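Local structure of glycosylation Associate Protein 3 (Streptococcus agalactiae serotype V, 6OYC) at residues 179-184 with 312-317; 235-240 with 247-252; 241-246 with 273-278. The protein probably works in the Gap123 complex, an accessory Sec assembly associated with glycosylation and secretion of bacterial surface proteins. All blocks are in the same frame, centred on the assembly; numbering follows the deposited sequence.

Interaction 1 (179-184 with 312-317)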
loop_
_atom_site.group_PDB
_atom_site.type_symbol
_atom_site.label_atom_id
_atom_site.label_comp_id
_atom_site.label_asym_id
_atom_site.label_seq_id
_atom_site.Cartn_x
_atom_site.Cartn_y
_atom_site.Cartn_z
ATOM N N LYS C 179 -3.713 5.253 -15.577
ATOM C CA LYS C 179 -2.961 6.400 -15.037
ATOM C C LYS C 179 -1.659 6.605 -15.814
ATOM O O LYS C 179 -0.594 6.243 -15.321
ATOM C CB LYS C 179 -2.627 6.197 -13.551
ATOM C CG LYS C 179 -3.814 5.974 -12.617
ATOM C CD LYS C 179 -3.432 5.316 -11.275
ATOM C CE LYS C 179 -2.521 4.098 -11.447
ATOM N NZ LYS C 179 -3.083 3.086 -12.393
ATOM N N ILE C 180 -1.737 7.216 -17.003
ATOM C CA ILE C 180 -0.563 7.623 -17.791
ATOM C C ILE C 180 0.380 6.445 -18.045
ATOM O O ILE C 180 0.910 6.308 -19.151
ATOM C CB ILE C 180 0.204 8.821 -17.157
ATOM C CG1 ILE C 180 1.097 8.445 -15.965
ATOM C CG2 ILE C 180 -0.766 9.925 -16.741
ATOM C CD1 ILE C 180 2.544 8.080 -16.290
ATOM N N GLU C 181 0.599 5.585 -17.045
ATOM C CA GLU C 181 1.440 4.389 -17.135
ATOM C C GLU C 181 0.642 3.248 -17.752
ATOM O O GLU C 181 0.714 2.096 -17.296
ATOM C CB GLU C 181 1.954 4.016 -15.743
ATOM C CG GLU C 181 0.841 3.701 -14.746
ATOM C CD GLU C 181 1.200 4.042 -13.337
ATOM O OE1 GLU C 181 0.271 4.288 -12.536
ATOM O OE2 GLU C 181 2.411 4.038 -13.033
ATOM N N SER C 182 -0.201 3.551 -18.743
ATOM C CA SER C 182 -1.258 2.644 -19.168
ATOM C C SER C 182 -0.778 1.751 -20.304
ATOM O O SER C 182 -0.387 2.254 -21.358
ATOM C CB SER C 182 -2.495 3.428 -19.610
ATOM O OG SER C 182 -3.436 2.603 -20.270
ATOM N N ILE C 183 -0.812 0.420 -20.075
ATOM C CA ILE C 183 -0.491 -0.639 -21.041
ATOM C C ILE C 183 0.823 -0.344 -21.764
ATOM O O ILE C 183 1.020 -0.771 -22.909
ATOM C CB ILE C 183 -1.659 -0.847 -22.026
ATOM C CG1 ILE C 183 -2.996 -0.740 -21.291
ATOM C CG2 ILE C 183 -1.583 -2.215 -22.705
ATOM C CD1 ILE C 183 -4.189 -0.899 -22.194
ATOM N N SER C 184 1.728 0.382 -21.096
ATOM C CA SER C 184 3.052 0.814 -21.579
ATOM C C SER C 184 2.975 2.050 -22.472
ATOM O O SER C 184 4.023 2.512 -22.966
ATOM C CB SER C 184 3.803 -0.295 -22.332
ATOM O OG SER C 184 5.070 0.162 -22.781
ATOM N N GLU C 312 3.554 10.263 -12.751
ATOM C CA GLU C 312 3.609 11.300 -13.775
ATOM C C GLU C 312 5.025 11.735 -14.104
ATOM O O GLU C 312 5.190 12.631 -14.937
ATOM C CB GLU C 312 2.772 12.506 -13.341
ATOM C CG GLU C 312 1.312 12.155 -13.211
ATOM C CD GLU C 312 0.492 13.268 -12.597
ATOM O OE1 GLU C 312 -0.720 13.054 -12.371
ATOM O OE2 GLU C 312 1.053 14.355 -12.335
ATOM N N HIS C 313 6.040 11.147 -13.474
ATOM C CA HIS C 313 7.431 11.421 -13.816
ATOM C C HIS C 313 7.985 10.474 -14.870
ATOM O O HIS C 313 9.105 10.694 -15.346
ATOM C CB HIS C 313 8.344 11.314 -12.588
ATOM C CG HIS C 313 7.961 12.210 -11.457
ATOM N ND1 HIS C 313 8.651 12.228 -10.265
ATOM C CD2 HIS C 313 6.962 13.116 -11.331
ATOM C CE1 HIS C 313 8.094 13.107 -9.454
ATOM N NE2 HIS C 313 7.066 13.656 -10.074
ATOM N N LEU C 314 7.259 9.412 -15.206
ATOM C CA LEU C 314 7.815 8.412 -16.110
ATOM C C LEU C 314 8.290 8.970 -17.456
ATOM O O LEU C 314 9.277 8.431 -17.988
ATOM C CB LEU C 314 6.789 7.290 -16.310
ATOM C CG LEU C 314 6.695 6.321 -15.136
ATOM C CD1 LEU C 314 5.572 5.329 -15.342
ATOM C CD2 LEU C 314 8.027 5.620 -14.962
ATOM N N PRO C 315 7.681 10.006 -18.045
ATOM C CA PRO C 315 8.271 10.586 -19.272
ATOM C C PRO C 315 9.638 11.257 -19.087
ATOM O O PRO C 315 10.424 11.273 -20.042
ATOM C CB PRO C 315 7.203 11.585 -19.734
ATOM C CG PRO C 315 5.911 10.958 -19.250
ATOM C CD PRO C 315 6.256 10.376 -17.899
ATOM N N TYR C 316 9.969 11.800 -17.906
ATOM C CA TYR C 316 11.319 12.337 -17.686
ATOM C C TYR C 316 12.417 11.273 -17.819
ATOM O O TYR C 316 13.595 11.593 -17.605
ATOM C CB TYR C 316 11.454 12.983 -16.296
ATOM C CG TYR C 316 10.647 14.245 -16.051
ATOM C CD1 TYR C 316 11.053 15.485 -16.557
ATOM C CD2 TYR C 316 9.490 14.200 -15.278
ATOM C CE1 TYR C 316 10.305 16.638 -16.316
ATOM C CE2 TYR C 316 8.740 15.334 -15.028
ATOM C CZ TYR C 316 9.145 16.546 -15.545
ATOM O OH TYR C 316 8.366 17.652 -15.269
ATOM N N LEU C 317 12.050 10.030 -18.148
ATOM C CA LEU C 317 12.979 8.903 -18.214
ATOM C C LEU C 317 13.871 8.963 -19.450
ATOM O O LEU C 317 15.101 8.879 -19.343
ATOM C CB LEU C 317 12.171 7.610 -18.204
ATOM C CG LEU C 317 12.726 6.332 -17.608
ATOM C CD1 LEU C 317 13.691 6.647 -16.491
ATOM C CD2 LEU C 317 11.541 5.535 -17.115
#
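Leu-314 turns one branch, CD1, toward the 179-184 loop, where it crosses the side chains of Ile-180 and Glu-181 at a slant. The closer approach is to Glu-181: its CB lies 3.9 Å from CD1 of Leu-314, and carboxylate oxygen OE2 comes to 4.1 Å from the same methyl. CD1 of Ile-180 meets both Leu-314 CD1 and CA of Glu-312 at 4.2 Å, touching a side chain and the backbone of the 3-10 segment. No hydrogen bond bridges the two segments; the contact is van der Waals packing, mostly apolar, and small, about 170 Å² in total. CG1 of Ile-180 sits between the backbone N and the carbonyl carbon (chi1 78°), and the turn about the next bond then carries CD1 to Leu-314.

The 179-184 loop, between helix 171-174 and strand 191-193, and the C-terminal segment 312-317, which follows strand 289-291, both belong to a parallel-stranded alpha/beta domain, and they meet beyond the C-terminal end of strand 223-227. Leu-314 also rests on Ile-227, at the end of that strand, and on Tyr-292, in the loop just after strand 289-291.

On the other side of the contact, Glu-181 is buried. Glu-181 OE1 makes a salt bridge of 3.6 Å with Lys-179 NZ, while the glutamate chain runs extended beyond CG and leaves OE2 beside the leucine methyl. Asp-173 of helix 171-174 touches both Lys-179 and Glu-181, and the lysine charge may help offset this pair of acids. Tyr-316 N donates to His-313 O at 2.9 Å in the turn that carries Leu-314.

Interaction 2 (235-240 with 247-252); sequences FAALYY and ITAYIN
Ala-237 and Ala-249 meet where helix 235-240 comes nearest to the strand, their CB atoms 4.2 Å apart. Side chains this small let the backbones approach closely, and CB of Ala-249 also lies 3.7 Å from the carbonyl oxygen of Ala-237. The short axes pass within 7.9 Å and run almost antiparallel, at 163°, so Tyr-240 meets Ile-247 while Ala-237 and Leu-238 meet Ile-251.

Toward the C-terminal end of the strand, Ile-251 divides its two branches between neighbouring helix residues. With CG1 of Ile-251 placed between the backbone N and the carbonyl carbon (chi1 66°), CG2 is left to touch Ala-237 CB at 3.8 Å, while CD1 reaches CD2 of Leu-238 at 4.0 Å. Leu-238 starts off along the flank of the helix, yet its CD2 methyl swings over to the isoleucine, and the two side chains cross at roughly a right angle. Leu-238 also touches Val-289 of the next strand and Val-279 of helix 270-281.

At the opposite end, Ile-247 has a similar first torsion, and its CD1 packs 4.1 Å from CB of Tyr-240, against the root of that side chain. The tyrosine ring leads off from the strand, and its hydroxyl hydrogen-bonds to the backbone of Leu-203 and Leu-205.

Ile-247, Ala-249 and Ile-251 all face the helix, whereas Thr-248 and Tyr-250 point to the other side of the sheet. All six touching residues are buried, as expected of a helix lying on its own following strand in a beta-alpha-beta crossover, here strand 223-227, helix 231-243 and strand 248-251.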
loop_
_atom_site.group_PDB
_atom_site.type_symbol
_atom_site.label_atom_id
_atom_site.label_comp_id
_atom_site.label_asym_id
_atom_site.label_seq_id
_atom_site.Cartn_x
_atom_site.Cartn_y
_atom_site.Cartn_z
ATOM N N PHE C 235 12.184 1.073 -3.855
ATOM C CA PHE C 235 12.923 0.277 -2.881
ATOM C C PHE C 235 13.290 -1.083 -3.459
ATOM O O PHE C 235 14.449 -1.506 -3.388
ATOM C CB PHE C 235 12.089 0.122 -1.615
ATOM C CG PHE C 235 12.835 -0.459 -0.455
ATOM C CD1 PHE C 235 14.099 -0.002 -0.125
ATOM C CD2 PHE C 235 12.253 -1.440 0.333
ATOM C CE1 PHE C 235 14.786 -0.536 0.955
ATOM C CE2 PHE C 235 12.925 -1.968 1.423
ATOM C CZ PHE C 235 14.200 -1.521 1.726
ATOM N N ALA C 236 12.310 -1.784 -4.034
ATOM C CA ALA C 236 12.589 -3.055 -4.689
ATOM C C ALA C 236 13.638 -2.906 -5.788
ATOM O O ALA C 236 14.568 -3.720 -5.879
ATOM C CB ALA C 236 11.298 -3.646 -5.254
ATOM N N ALA C 237 13.510 -1.872 -6.629
ATOM C CA ALA C 237 14.480 -1.667 -7.704
ATOM C C ALA C 237 15.898 -1.540 -7.160
ATOM O O ALA C 237 16.843 -2.072 -7.751
ATOM C CB ALA C 237 14.113 -0.432 -8.527
ATOM N N LEU C 238 16.072 -0.842 -6.035
ATOM C CA LEU C 238 17.399 -0.756 -5.433
ATOM C C LEU C 238 17.896 -2.135 -5.033
ATOM O O LEU C 238 19.086 -2.443 -5.172
ATOM C CB LEU C 238 17.375 0.165 -4.211
ATOM C CG LEU C 238 17.166 1.665 -4.420
ATOM C CD1 LEU C 238 16.866 2.309 -3.077
ATOM C CD2 LEU C 238 18.380 2.313 -5.074
ATOM N N TYR C 239 16.992 -2.977 -4.527
ATOM C CA TYR C 239 17.370 -4.300 -4.047
ATOM C C TYR C 239 17.765 -5.207 -5.207
ATOM O O TYR C 239 18.784 -5.907 -5.149
ATOM C CB TYR C 239 16.212 -4.907 -3.256
ATOM C CG TYR C 239 16.366 -6.383 -2.994
ATOM C CD1 TYR C 239 17.026 -6.844 -1.856
ATOM C CD2 TYR C 239 15.856 -7.318 -3.882
ATOM C CE1 TYR C 239 17.167 -8.202 -1.609
ATOM C CE2 TYR C 239 15.998 -8.671 -3.651
ATOM C CZ TYR C 239 16.654 -9.111 -2.514
ATOM O OH TYR C 239 16.783 -10.466 -2.287
ATOM N N TYR C 240 16.953 -5.222 -6.261
ATOM C CA TYR C 240 17.297 -6.015 -7.431
ATOM C C TYR C 240 18.647 -5.583 -8.011
ATOM O O TYR C 240 19.464 -6.433 -8.389
ATOM C CB TYR C 240 16.168 -5.920 -8.465
ATOM C CG TYR C 240 14.878 -6.569 -7.978
ATOM C CD1 TYR C 240 14.903 -7.802 -7.343
ATOM C CD2 TYR C 240 13.646 -5.940 -8.127
ATOM C CE1 TYR C 240 13.745 -8.401 -6.886
ATOM C CE2 TYR C 240 12.475 -6.541 -7.675
ATOM C CZ TYR C 240 12.534 -7.768 -7.049
ATOM O OH TYR C 240 11.397 -8.387 -6.578
ATOM N N ILE C 247 21.818 -5.610 -14.314
ATOM C CA ILE C 247 20.646 -4.800 -14.625
ATOM C C ILE C 247 20.892 -3.349 -14.210
ATOM O O ILE C 247 21.774 -3.035 -13.404
ATOM C CB ILE C 247 19.373 -5.368 -13.962
ATOM C CG1 ILE C 247 19.406 -5.148 -12.458
ATOM C CG2 ILE C 247 19.231 -6.857 -14.237
ATOM C CD1 ILE C 247 18.077 -4.759 -11.915
ATOM N N THR C 248 20.119 -2.443 -14.795
ATOM C CA THR C 248 20.118 -1.043 -14.399
ATOM C C THR C 248 18.771 -0.717 -13.771
ATOM O O THR C 248 17.717 -1.083 -14.309
ATOM C CB THR C 248 20.386 -0.109 -15.584
ATOM O OG1 THR C 248 21.660 -0.415 -16.156
ATOM C CG2 THR C 248 20.428 1.335 -15.103
ATOM N N ALA C 249 18.814 -0.062 -12.622
ATOM C CA ALA C 249 17.617 0.406 -11.948
ATOM C C ALA C 249 17.373 1.858 -12.321
ATOM O O ALA C 249 18.305 2.667 -12.343
ATOM C CB ALA C 249 17.753 0.269 -10.428
ATOM N N TYR C 250 16.118 2.186 -12.612
ATOM C CA TYR C 250 15.696 3.572 -12.807
ATOM C C TYR C 250 14.634 3.888 -11.762
ATOM O O TYR C 250 13.556 3.282 -11.761
ATOM C CB TYR C 250 15.192 3.793 -14.232
ATOM C CG TYR C 250 16.309 3.613 -15.246
ATOM C CD1 TYR C 250 16.615 2.353 -15.754
ATOM C CD2 TYR C 250 17.084 4.695 -15.660
ATOM C CE1 TYR C 250 17.639 2.180 -16.660
ATOM C CE2 TYR C 250 18.116 4.527 -16.559
ATOM C CZ TYR C 250 18.384 3.270 -17.054
ATOM O OH TYR C 250 19.398 3.100 -17.955
ATOM N N ILE C 251 14.960 4.811 -10.854
ATOM C CA ILE C 251 14.066 5.234 -9.784
ATOM C C ILE C 251 13.918 6.749 -9.829
ATOM O O ILE C 251 14.829 7.464 -10.255
ATOM C CB ILE C 251 14.577 4.792 -8.395
ATOM C CG1 ILE C 251 15.892 5.507 -8.051
ATOM C CG2 ILE C 251 14.723 3.288 -8.336
ATOM C CD1 ILE C 251 16.279 5.374 -6.613
ATOM N N ASN C 252 12.761 7.240 -9.379
ATOM C CA ASN C 252 12.504 8.675 -9.333
ATOM C C ASN C 252 12.630 9.273 -7.929
ATOM O O ASN C 252 12.162 10.395 -7.707
ATOM C CB ASN C 252 11.122 8.987 -9.920
ATOM C CG ASN C 252 9.992 8.404 -9.100
ATOM O OD1 ASN C 252 10.217 7.773 -8.066
ATOM N ND2 ASN C 252 8.759 8.622 -9.554
#

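Interaction 3 (241-246 with 273-278)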
loop_
_atom_site.group_PDB
_atom_site.type_symbol
_atom_site.label_atom_id
_atom_site.label_comp_id
_atom_site.label_asym_id
_atom_site.label_seq_id
_atom_site.Cartn_x
_atom_site.Cartn_y
_atom_site.Cartn_z
ATOM N N ALA C 241 18.920 -4.269 -8.043
ATOM C CA ALA C 241 20.181 -3.794 -8.603
ATOM C C ALA C 241 21.372 -4.236 -7.763
ATOM O O ALA C 241 22.459 -4.454 -8.306
ATOM C CB ALA C 241 20.178 -2.274 -8.746
ATOM N N LYS C 242 21.198 -4.386 -6.453
ATOM C CA LYS C 242 22.324 -4.853 -5.666
ATOM C C LYS C 242 22.554 -6.347 -5.867
ATOM O O LYS C 242 23.703 -6.804 -5.866
ATOM C CB LYS C 242 22.106 -4.504 -4.198
ATOM C CG LYS C 242 22.876 -5.350 -3.216
ATOM C CD LYS C 242 24.218 -4.735 -2.866
ATOM C CE LYS C 242 24.924 -5.570 -1.771
ATOM N NZ LYS C 242 26.235 -4.992 -1.308
ATOM N N LYS C 243 21.485 -7.110 -6.077
ATOM C CA LYS C 243 21.623 -8.535 -6.333
ATOM C C LYS C 243 22.091 -8.842 -7.753
ATOM O O LYS C 243 22.684 -9.904 -7.960
ATOM C CB LYS C 243 20.296 -9.251 -6.063
ATOM C CG LYS C 243 19.968 -9.407 -4.594
ATOM C CD LYS C 243 20.994 -10.304 -3.901
ATOM C CE LYS C 243 20.350 -11.557 -3.316
ATOM N NZ LYS C 243 21.212 -12.767 -3.473
ATOM N N PHE C 244 21.847 -7.955 -8.726
ATOM C CA PHE C 244 22.147 -8.214 -10.139
ATOM C C PHE C 244 22.873 -7.034 -10.770
ATOM O O PHE C 244 22.251 -6.185 -11.419
ATOM C CB PHE C 244 20.880 -8.514 -10.939
ATOM C CG PHE C 244 20.045 -9.640 -10.381
ATOM C CD1 PHE C 244 20.469 -10.954 -10.474
ATOM C CD2 PHE C 244 18.816 -9.381 -9.782
ATOM C CE1 PHE C 244 19.692 -11.994 -9.970
ATOM C CE2 PHE C 244 18.032 -10.419 -9.271
ATOM C CZ PHE C 244 18.475 -11.726 -9.364
ATOM N N PRO C 245 24.200 -6.972 -10.637
ATOM C CA PRO C 245 24.965 -5.893 -11.288
ATOM C C PRO C 245 24.724 -5.756 -12.785
ATOM O O PRO C 245 25.043 -4.704 -13.350
ATOM C CB PRO C 245 26.421 -6.282 -11.005
ATOM C CG PRO C 245 26.358 -7.097 -9.770
ATOM C CD PRO C 245 25.051 -7.836 -9.799
ATOM N N ARG C 246 24.184 -6.781 -13.452
ATOM C CA ARG C 246 23.953 -6.683 -14.889
ATOM C C ARG C 246 22.760 -5.800 -15.234
ATOM O O ARG C 246 22.691 -5.282 -16.352
ATOM C CB ARG C 246 23.736 -8.074 -15.482
ATOM C CG ARG C 246 24.949 -8.994 -15.436
ATOM C CD ARG C 246 25.379 -9.404 -16.854
ATOM N NE ARG C 246 24.251 -9.530 -17.777
ATOM C CZ ARG C 246 23.560 -10.655 -17.961
ATOM N NH1 ARG C 246 23.893 -11.743 -17.274
ATOM N NH2 ARG C 246 22.543 -10.700 -18.831
ATOM N N GLN C 273 17.587 -7.317 7.520
ATOM C CA GLN C 273 17.351 -5.887 7.712
ATOM C C GLN C 273 18.628 -5.085 7.524
ATOM O O GLN C 273 18.602 -3.994 6.944
ATOM C CB GLN C 273 16.766 -5.616 9.100
ATOM C CG GLN C 273 15.223 -5.576 9.164
ATOM C CD GLN C 273 14.678 -5.193 10.535
ATOM O OE1 GLN C 273 15.433 -5.056 11.498
ATOM N NE2 GLN C 273 13.360 -5.008 10.626
ATOM N N ILE C 274 19.757 -5.604 8.006
ATOM C CA ILE C 274 21.009 -4.883 7.806
ATOM C C ILE C 274 21.418 -4.941 6.339
ATOM O O ILE C 274 22.077 -4.025 5.833
ATOM C CB ILE C 274 22.106 -5.429 8.743
ATOM C CG1 ILE C 274 21.670 -5.306 10.212
ATOM C CG2 ILE C 274 23.420 -4.680 8.538
ATOM C CD1 ILE C 274 21.604 -6.595 10.973
ATOM N N PHE C 275 21.025 -5.999 5.625
ATOM C CA PHE C 275 21.324 -6.048 4.197
ATOM C C PHE C 275 20.576 -4.953 3.452
ATOM O O PHE C 275 21.140 -4.280 2.580
ATOM C CB PHE C 275 20.975 -7.418 3.619
ATOM C CG PHE C 275 21.187 -7.509 2.134
ATOM C CD1 PHE C 275 20.147 -7.271 1.254
ATOM C CD2 PHE C 275 22.431 -7.828 1.616
ATOM C CE1 PHE C 275 20.347 -7.347 -0.129
ATOM C CE2 PHE C 275 22.634 -7.912 0.241
ATOM C CZ PHE C 275 21.590 -7.669 -0.632
ATOM N N LEU C 276 19.300 -4.756 3.784
ATOM C CA LEU C 276 18.523 -3.739 3.086
ATOM C C LEU C 276 18.971 -2.330 3.462
ATOM O O LEU C 276 18.899 -1.423 2.627
ATOM C CB LEU C 276 17.032 -3.936 3.359
ATOM C CG LEU C 276 16.422 -5.200 2.741
ATOM C CD1 LEU C 276 15.007 -5.457 3.268
ATOM C CD2 LEU C 276 16.422 -5.099 1.225
ATOM N N ARG C 277 19.450 -2.127 4.696
ATOM C CA ARG C 277 19.982 -0.823 5.081
ATOM C C ARG C 277 21.204 -0.468 4.249
ATOM O O ARG C 277 21.418 0.710 3.929
ATOM C CB ARG C 277 20.308 -0.793 6.582
ATOM C CG ARG C 277 20.826 0.571 7.104
ATOM C CD ARG C 277 19.690 1.557 7.417
ATOM N NE ARG C 277 20.087 2.959 7.236
ATOM C CZ ARG C 277 19.365 4.008 7.642
ATOM N NH1 ARG C 277 18.205 3.817 8.256
ATOM N NH2 ARG C 277 19.796 5.252 7.436
ATOM N N GLU C 278 21.996 -1.473 3.864
ATOM C CA GLU C 278 23.141 -1.229 2.992
ATOM C C GLU C 278 22.681 -0.775 1.611
ATOM O O GLU C 278 23.159 0.237 1.086
ATOM C CB GLU C 278 24.004 -2.493 2.901
ATOM C CG GLU C 278 25.380 -2.280 2.266
ATOM C CD GLU C 278 25.372 -2.422 0.743
ATOM O OE1 GLU C 278 26.360 -2.009 0.102
ATOM O OE2 GLU C 278 24.382 -2.953 0.188
#
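Lys-242 reaches out from the last turn of helix 231-243 to meet Phe-275 and Glu-278 of the neighbouring helix, and its chain shows how one lysine can make both an apolar and an ionic contact. CB of Lys-242 points toward segment 273-278 of helix 270-281, and CG follows with a first torsion of 157°, which brings it 3.7 Å from CZ of the Phe-275 ring, approached at an oblique angle. A bend at the next torsion (chi2 92°) redirects the chain toward the glutamate. CD of Lys-242 consequently lies 3.5 Å from OE2 of Glu-278. CE of Lys-242 has neighbours of both kinds, 3.8 Å from Phe-275 CE2 and 3.3 Å from Glu-278 OE2. At the tip, NZ of Lys-242 forms a salt bridge to Glu-278 OE2 at 3.1 Å, its hydrogen bond there being weak, and OE1 of Glu-278 is nearly as near, at 3.3 Å from NZ.

Glu-278 is bent at its own second torsion and crosses the lysine at about a right angle. Beside this pair, CD of Lys-243 approaches Phe-275 CZ at 4.2 Å, also obliquely, so the end of the ring meets two lysine chains. Tyr-239, one turn back on the first helix, packs on Phe-275 as well.

The contact lies at the surface, joining helices 231-243 and 270-281, neighbouring crossover helices of consecutive beta-alpha-beta units in a parallel sheet.

Overall arrangement
All three contacts belong to the alpha/beta domain, whose five parallel strands run in the order 2-1-3-4-5 familiar from flavodoxin-like folds. Interactions 2 and 3 share helix 231-243; their centres are 10 Å apart, and Tyr-239 packs on Leu-276 and Ala-241 on Ala-249 where they join, so the buried helix-strand layer passes directly into the surface helix pair. Interaction 1 lies about 16 Å from interaction 2, centre to centre, yet touches it where Leu-317 packs on Tyr-250. Along the chain, its segments enclose the other two contacts, whose own segments alternate. The chain's last modelled residues are thereby brought back against the sheet of the domain, beside strand 248-251.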